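Local coordinates for glucosamine-6-phosphate deaminase (Bacillus subtilis, PDB 2BKX), which belongs to the glucosamine-6-phosphate isomerase/6-phosphogluconolactonase family of Rossmann-like alpha/beta enzymes and is held here with fructose -6-phosphate in its pocket, at residues Val64-Asn78 and Tyr168-Met182. Sequence-based numbering, arbitrary orientation.
Sequences VNLDEYAGLSSDDPN and YFPSIDSVPKKALTM. With F6R (fructose -6-phosphate), chain C.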
loop_
_atom_site.group_PDB
_atom_site.type_symbol
_atom_site.label_atom_id
_atom_site.label_comp_id
_atom_site.label_asym_id
_atom_site.label_seq_id
_atom_site.Cartn_x
_atom_site.Cartn_y
_atom_site.Cartn_z
ATOM N N VAL A 64 1.015 -8.940 4.289
ATOM C CA VAL A 64 2.122 -8.750 3.351
ATOM C C VAL A 64 2.119 -7.268 2.966
ATOM O O VAL A 64 1.066 -6.685 2.667
ATOM C CB VAL A 64 2.045 -9.650 2.098
ATOM C CG1 VAL A 64 2.232 -11.087 2.514
ATOM C CG2 VAL A 64 0.742 -9.521 1.371
ATOM N N ASN A 65 3.299 -6.652 3.002
ATOM C CA ASN A 65 3.418 -5.261 2.630
ATOM C C ASN A 65 3.857 -5.110 1.174
ATOM O O ASN A 65 4.553 -5.966 0.617
ATOM C CB ASN A 65 4.386 -4.514 3.555
ATOM C CG ASN A 65 3.671 -3.736 4.615
ATOM O OD1 ASN A 65 3.578 -2.464 4.536
ATOM N ND2 ASN A 65 3.111 -4.427 5.555
ATOM N N LEU A 66 3.472 -3.992 0.581
ATOM C CA LEU A 66 3.810 -3.692 -0.801
ATOM C C LEU A 66 5.284 -3.585 -1.064
ATOM O O LEU A 66 5.774 -4.014 -2.109
ATOM C CB LEU A 66 3.154 -2.374 -1.234
ATOM C CG LEU A 66 1.660 -2.381 -1.459
ATOM C CD1 LEU A 66 1.100 -0.965 -1.545
ATOM C CD2 LEU A 66 1.315 -3.120 -2.733
ATOM N N ASP A 67 5.999 -2.929 -0.157
ATOM C CA ASP A 67 7.318 -2.443 -0.528
ATOM C C ASP A 67 8.237 -2.177 0.637
ATOM O O ASP A 67 7.821 -2.136 1.799
ATOM C CB ASP A 67 7.211 -1.211 -1.464
ATOM C CG ASP A 67 6.190 -0.226 -1.093
ATOM O OD1 ASP A 67 5.641 0.297 -2.093
ATOM O OD2 ASP A 67 5.925 0.066 0.112
ATOM N N GLU A 68 9.522 -2.021 0.321
ATOM C CA GLU A 68 10.548 -1.640 1.291
ATOM C C GLU A 68 11.670 -0.982 0.535
ATOM O O GLU A 68 11.929 -1.307 -0.632
ATOM C CB GLU A 68 11.070 -2.839 2.059
ATOM C CG GLU A 68 12.192 -2.582 3.065
ATOM C CD GLU A 68 11.823 -1.611 4.181
ATOM O OE1 GLU A 68 11.630 -0.404 3.911
ATOM O OE2 GLU A 68 11.687 -2.087 5.344
ATOM N N TYR A 69 12.316 -0.010 1.162
ATOM C CA TYR A 69 13.436 0.659 0.522
ATOM C C TYR A 69 14.663 -0.277 0.497
ATOM O O TYR A 69 14.934 -1.014 1.446
ATOM C CB TYR A 69 13.821 1.913 1.277
ATOM C CG TYR A 69 12.905 3.098 1.136
ATOM C CD1 TYR A 69 12.192 3.578 2.226
ATOM C CD2 TYR A 69 12.760 3.770 -0.068
ATOM C CE1 TYR A 69 11.356 4.684 2.113
ATOM C CE2 TYR A 69 11.939 4.873 -0.201
ATOM C CZ TYR A 69 11.270 5.349 0.894
ATOM O OH TYR A 69 10.494 6.464 0.727
ATOM N N ALA A 70 15.428 -0.212 -0.591
ATOM C CA ALA A 70 16.672 -0.974 -0.684
ATOM C C ALA A 70 17.744 -0.335 0.146
ATOM O O ALA A 70 17.944 0.861 0.121
ATOM C CB ALA A 70 17.149 -1.082 -2.135
ATOM N N GLY A 71 18.428 -1.161 0.911
ATOM C CA GLY A 71 19.585 -0.722 1.673
ATOM C C GLY A 71 19.278 -0.307 3.086
ATOM O O GLY A 71 20.212 0.069 3.810
ATOM N N LEU A 72 18.011 -0.362 3.503
ATOM C CA LEU A 72 17.648 -0.020 4.871
ATOM C C LEU A 72 17.363 -1.278 5.681
ATOM O O LEU A 72 16.625 -2.159 5.242
ATOM C CB LEU A 72 16.431 0.906 4.921
ATOM C CG LEU A 72 16.509 2.249 4.221
ATOM C CD1 LEU A 72 15.322 3.123 4.530
ATOM C CD2 LEU A 72 17.817 2.992 4.552
ATOM N N SER A 73 17.913 -1.337 6.893
ATOM C CA SER A 73 17.593 -2.416 7.829
ATOM C C SER A 73 16.280 -2.166 8.538
ATOM O O SER A 73 15.767 -1.035 8.559
ATOM C CB SER A 73 18.708 -2.537 8.853
ATOM O OG SER A 73 18.898 -1.352 9.564
ATOM N N SER A 74 15.752 -3.200 9.167
ATOM C CA SER A 74 14.440 -3.132 9.806
ATOM C C SER A 74 14.342 -2.170 10.971
ATOM O O SER A 74 13.254 -1.651 11.262
ATOM C CB SER A 74 13.979 -4.505 10.239
ATOM O OG SER A 74 14.834 -5.066 11.214
ATOM N N ASP A 75 15.474 -1.895 11.595
ATOM C CA ASP A 75 15.493 -0.976 12.731
ATOM C C ASP A 75 15.723 0.465 12.276
ATOM O O ASP A 75 15.696 1.376 13.114
ATOM C CB ASP A 75 16.560 -1.391 13.722
ATOM C CG ASP A 75 17.942 -1.332 13.126
ATOM O OD1 ASP A 75 18.190 -2.010 12.118
ATOM O OD2 ASP A 75 18.800 -0.613 13.627
ATOM N N ASP A 76 16.003 0.707 10.992
ATOM C CA ASP A 76 16.188 2.102 10.472
ATOM C C ASP A 76 14.854 2.813 10.548
ATOM O O ASP A 76 13.854 2.268 10.095
ATOM C CB ASP A 76 16.664 2.055 9.030
ATOM C CG ASP A 76 17.095 3.395 8.506
ATOM O OD1 ASP A 76 16.266 4.320 8.454
ATOM O OD2 ASP A 76 18.267 3.555 8.140
ATOM N N PRO A 77 14.802 4.020 11.135
ATOM C CA PRO A 77 13.528 4.705 11.313
ATOM C C PRO A 77 12.834 5.061 10.013
ATOM O O PRO A 77 11.666 5.372 10.049
ATOM C CB PRO A 77 13.935 5.947 12.108
ATOM C CG PRO A 77 15.319 6.175 11.757
ATOM C CD PRO A 77 15.924 4.833 11.671
ATOM N N ASN A 78 13.522 5.015 8.886
ATOM C CA ASN A 78 12.878 5.277 7.593
ATOM C C ASN A 78 12.485 4.028 6.836
ATOM O O ASN A 78 11.927 4.124 5.746
ATOM C CB ASN A 78 13.748 6.176 6.716
ATOM C CG ASN A 78 13.607 7.594 7.090
ATOM O OD1 ASN A 78 12.561 8.231 6.794
ATOM N ND2 ASN A 78 14.583 8.104 7.786
ATOM N N TYR A 168 10.048 12.870 4.765
ATOM C CA TYR A 168 10.249 11.928 5.875
ATOM C C TYR A 168 11.693 11.685 6.276
ATOM O O TYR A 168 11.935 10.980 7.264
ATOM C CB TYR A 168 9.605 10.602 5.477
ATOM C CG TYR A 168 8.094 10.729 5.323
ATOM C CD1 TYR A 168 7.468 10.458 4.125
ATOM C CD2 TYR A 168 7.307 11.235 6.353
ATOM C CE1 TYR A 168 6.116 10.573 3.989
ATOM C CE2 TYR A 168 5.945 11.363 6.232
ATOM C CZ TYR A 168 5.347 11.028 5.043
ATOM O OH TYR A 168 3.991 11.193 4.936
ATOM N N PHE A 169 12.642 12.229 5.517
ATOM C CA PHE A 169 14.064 11.954 5.715
ATOM C C PHE A 169 14.802 13.144 6.296
ATOM O O PHE A 169 14.342 14.271 6.156
ATOM C CB PHE A 169 14.685 11.524 4.389
ATOM C CG PHE A 169 14.306 10.145 3.989
ATOM C CD1 PHE A 169 13.106 9.913 3.339
ATOM C CD2 PHE A 169 15.115 9.076 4.280
ATOM C CE1 PHE A 169 12.736 8.638 2.987
ATOM C CE2 PHE A 169 14.743 7.808 3.925
ATOM C CZ PHE A 169 13.575 7.591 3.269
ATOM N N PRO A 170 15.948 12.893 6.929
ATOM C CA PRO A 170 16.727 14.009 7.450
ATOM C C PRO A 170 17.210 14.954 6.390
ATOM O O PRO A 170 17.391 16.129 6.640
ATOM C CB PRO A 170 17.933 13.298 8.086
ATOM C CG PRO A 170 17.509 11.984 8.401
ATOM C CD PRO A 170 16.545 11.598 7.285
ATOM N N SER A 171 17.438 14.440 5.184
ATOM C CA SER A 171 18.022 15.254 4.103
ATOM C C SER A 171 17.669 14.609 2.787
ATOM O O SER A 171 17.324 13.445 2.750
ATOM C CB SER A 171 19.546 15.272 4.219
ATOM O OG SER A 171 20.073 13.957 4.113
ATOM N N ILE A 172 17.768 15.365 1.705
ATOM C CA ILE A 172 17.536 14.778 0.373
ATOM C C ILE A 172 18.545 13.676 0.048
ATOM O O ILE A 172 18.176 12.675 -0.587
ATOM C CB ILE A 172 17.493 15.883 -0.709
ATOM C CG1 ILE A 172 16.979 15.332 -2.037
ATOM C CG2 ILE A 172 18.825 16.544 -0.907
ATOM C CD1 ILE A 172 15.507 14.750 -2.031
ATOM N N ASP A 173 19.765 13.817 0.535
ATOM C CA ASP A 173 20.811 12.838 0.246
ATOM C C ASP A 173 20.583 11.495 0.910
ATOM O O ASP A 173 21.187 10.505 0.481
ATOM C CB ASP A 173 22.205 13.374 0.591
ATOM C CG ASP A 173 22.292 13.900 1.984
ATOM O OD1 ASP A 173 22.297 13.092 2.939
ATOM O OD2 ASP A 173 22.345 15.142 2.136
ATOM N N SER A 174 19.700 11.429 1.908
ATOM C CA SER A 174 19.404 10.159 2.581
ATOM C C SER A 174 18.259 9.408 1.956
ATOM O O SER A 174 18.025 8.287 2.341
ATOM C CB SER A 174 19.026 10.310 4.057
ATOM O OG SER A 174 19.238 11.597 4.599
ATOM N N VAL A 175 17.521 10.034 1.051
ATOM C CA VAL A 175 16.418 9.340 0.406
ATOM C C VAL A 175 16.967 8.226 -0.504
ATOM O O VAL A 175 17.770 8.478 -1.382
ATOM C CB VAL A 175 15.552 10.315 -0.403
ATOM C CG1 VAL A 175 14.401 9.570 -1.043
ATOM C CG2 VAL A 175 15.004 11.425 0.529
ATOM N N PRO A 176 16.532 6.978 -0.289
ATOM C CA PRO A 176 17.046 5.886 -1.111
ATOM C C PRO A 176 16.741 6.054 -2.603
ATOM O O PRO A 176 15.800 6.753 -2.981
ATOM C CB PRO A 176 16.338 4.660 -0.539
ATOM C CG PRO A 176 15.997 5.074 0.882
ATOM C CD PRO A 176 15.688 6.501 0.804
ATOM N N LYS A 177 17.597 5.459 -3.421
ATOM C CA LYS A 177 17.422 5.461 -4.859
ATOM C C LYS A 177 16.650 4.257 -5.387
ATOM O O LYS A 177 16.116 4.312 -6.476
ATOM C CB LYS A 177 18.773 5.557 -5.544
ATOM C CG LYS A 177 19.392 6.963 -5.382
ATOM C CD LYS A 177 20.740 7.102 -6.002
ATOM C CE LYS A 177 21.151 8.538 -5.894
ATOM N NZ LYS A 177 20.375 9.404 -6.833
ATOM N N LYS A 178 16.640 3.175 -4.612
ATOM C CA LYS A 178 15.984 1.950 -5.061
ATOM C C LYS A 178 15.061 1.375 -4.003
ATOM O O LYS A 178 15.157 1.716 -2.830
ATOM C CB LYS A 178 17.023 0.883 -5.468
ATOM C CG LYS A 178 17.991 1.345 -6.599
ATOM C CD LYS A 178 18.958 0.253 -7.003
ATOM C CE LYS A 178 19.576 0.533 -8.337
ATOM N NZ LYS A 178 20.367 -0.641 -8.815
ATOM N N ALA A 179 14.220 0.449 -4.441
ATOM C CA ALA A 179 13.279 -0.202 -3.568
ATOM C C ALA A 179 12.931 -1.579 -4.090
ATOM O O ALA A 179 13.217 -1.911 -5.230
ATOM C CB ALA A 179 12.036 0.646 -3.433
ATOM N N LEU A 180 12.306 -2.374 -3.233
ATOM C CA LEU A 180 11.701 -3.659 -3.567
ATOM C C LEU A 180 10.188 -3.478 -3.501
ATOM O O LEU A 180 9.691 -2.912 -2.530
ATOM C CB LEU A 180 12.101 -4.707 -2.531
ATOM C CG LEU A 180 13.550 -5.158 -2.584
ATOM C CD1 LEU A 180 14.524 -4.060 -2.207
ATOM C CD2 LEU A 180 13.716 -6.349 -1.649
ATOM N N THR A 181 9.462 -3.900 -4.536
ATOM C CA THR A 181 8.009 -3.723 -4.561
ATOM C C THR A 181 7.307 -4.936 -5.169
ATOM O O THR A 181 7.775 -5.539 -6.127
ATOM C CB THR A 181 7.631 -2.465 -5.374
ATOM O OG1 THR A 181 6.218 -2.225 -5.274
ATOM C CG2 THR A 181 8.057 -2.516 -6.797
ATOM N N MET A 182 6.179 -5.265 -4.580
ATOM C CA MET A 182 5.202 -6.144 -5.227
ATOM C C MET A 182 4.947 -5.582 -6.597
ATOM O O MET A 182 4.906 -4.353 -6.765
ATOM C CB MET A 182 3.899 -6.097 -4.494
ATOM C CG MET A 182 3.855 -6.892 -3.329
ATOM S SD MET A 182 2.109 -6.787 -2.732
ATOM C CE MET A 182 2.760 -7.231 -1.512
HETATM C C1 F6R C . 2.811 2.470 -0.063
HETATM C C2 F6R C . 3.251 2.584 -1.509
HETATM C C3 F6R C . 3.277 3.879 -2.333
HETATM C C4 F6R C . 2.459 5.028 -1.710
HETATM C C5 F6R C . 2.461 6.299 -2.543
HETATM C C6 F6R C . 1.685 7.419 -1.861
HETATM O O1 F6R C . 3.270 1.247 0.547
HETATM O O2 F6R C . 3.558 1.551 -2.061
HETATM O O3 F6R C . 2.687 3.620 -3.594
HETATM O O4 F6R C . 1.118 4.579 -1.543
HETATM O O5 F6R C . 3.782 6.728 -2.852
HETATM O O6 F6R C . 2.381 7.790 -0.660
HETATM P P F6R C . 1.669 8.770 0.377
HETATM O O1P F6R C . 0.533 7.997 0.990
HETATM O O2P F6R C . 1.157 9.931 -0.432
HETATM O O3P F6R C . 2.702 9.146 1.390
HETATM O O HOH W 1 18.555 2.420 -2.388
#
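Tyr-69 meets Pro-176 and Phe-169 beside the antiparallel pairing of strands 67-69 and 178-181. The tyrosine and proline side chains cross at about a right angle, which lays Pro-176 CG over one face of the ring as a CH-pi contact, 4.0 Å from the ring centroid. The Phe-169 and Tyr-69 side chains come at each other from opposite directions, the phenylalanine turning its edge to the tyrosine in an offset edge-to-face pair, planes at 78°, with Phe-169 CZ 3.8 Å from Tyr-69 CE1. The phenylalanine is itself sandwiched: the Asn-78 amide lies stacked on one face, only 10° from parallel, and CA of Val-175 covers the other. Asn-165 fixes the far end of Tyr-69 by hydrogen bonding to its hydroxyl.

Along the strands, Glu-68 and Leu-180 form a hydrogen-bonded pair, Leu-180 N reaching Glu-68 O at 2.8 Å in a nearly straight bond. Beyond them Met-182 N binds Leu-66 O, also at 2.8 Å. With CG anti to its carbonyl carbon (chi1 -80°) and the chain extended beyond, Met-182 runs across Leu-66, its SD 3.8 Å from Leu-66 CD2.

Asp-67 pairs with Thr-181 on the sheet face that looks onto fructose -6-phosphate; in the conformer modelled here, O1 of the ligand donates to Asp-67 OD2 (2.9 Å). Such a ligand-binding aspartate, just after the break in strand 62-69, fits the pocket of a Rossmann-like alpha/beta fold, here with antiparallel strand 178-181 added alongside.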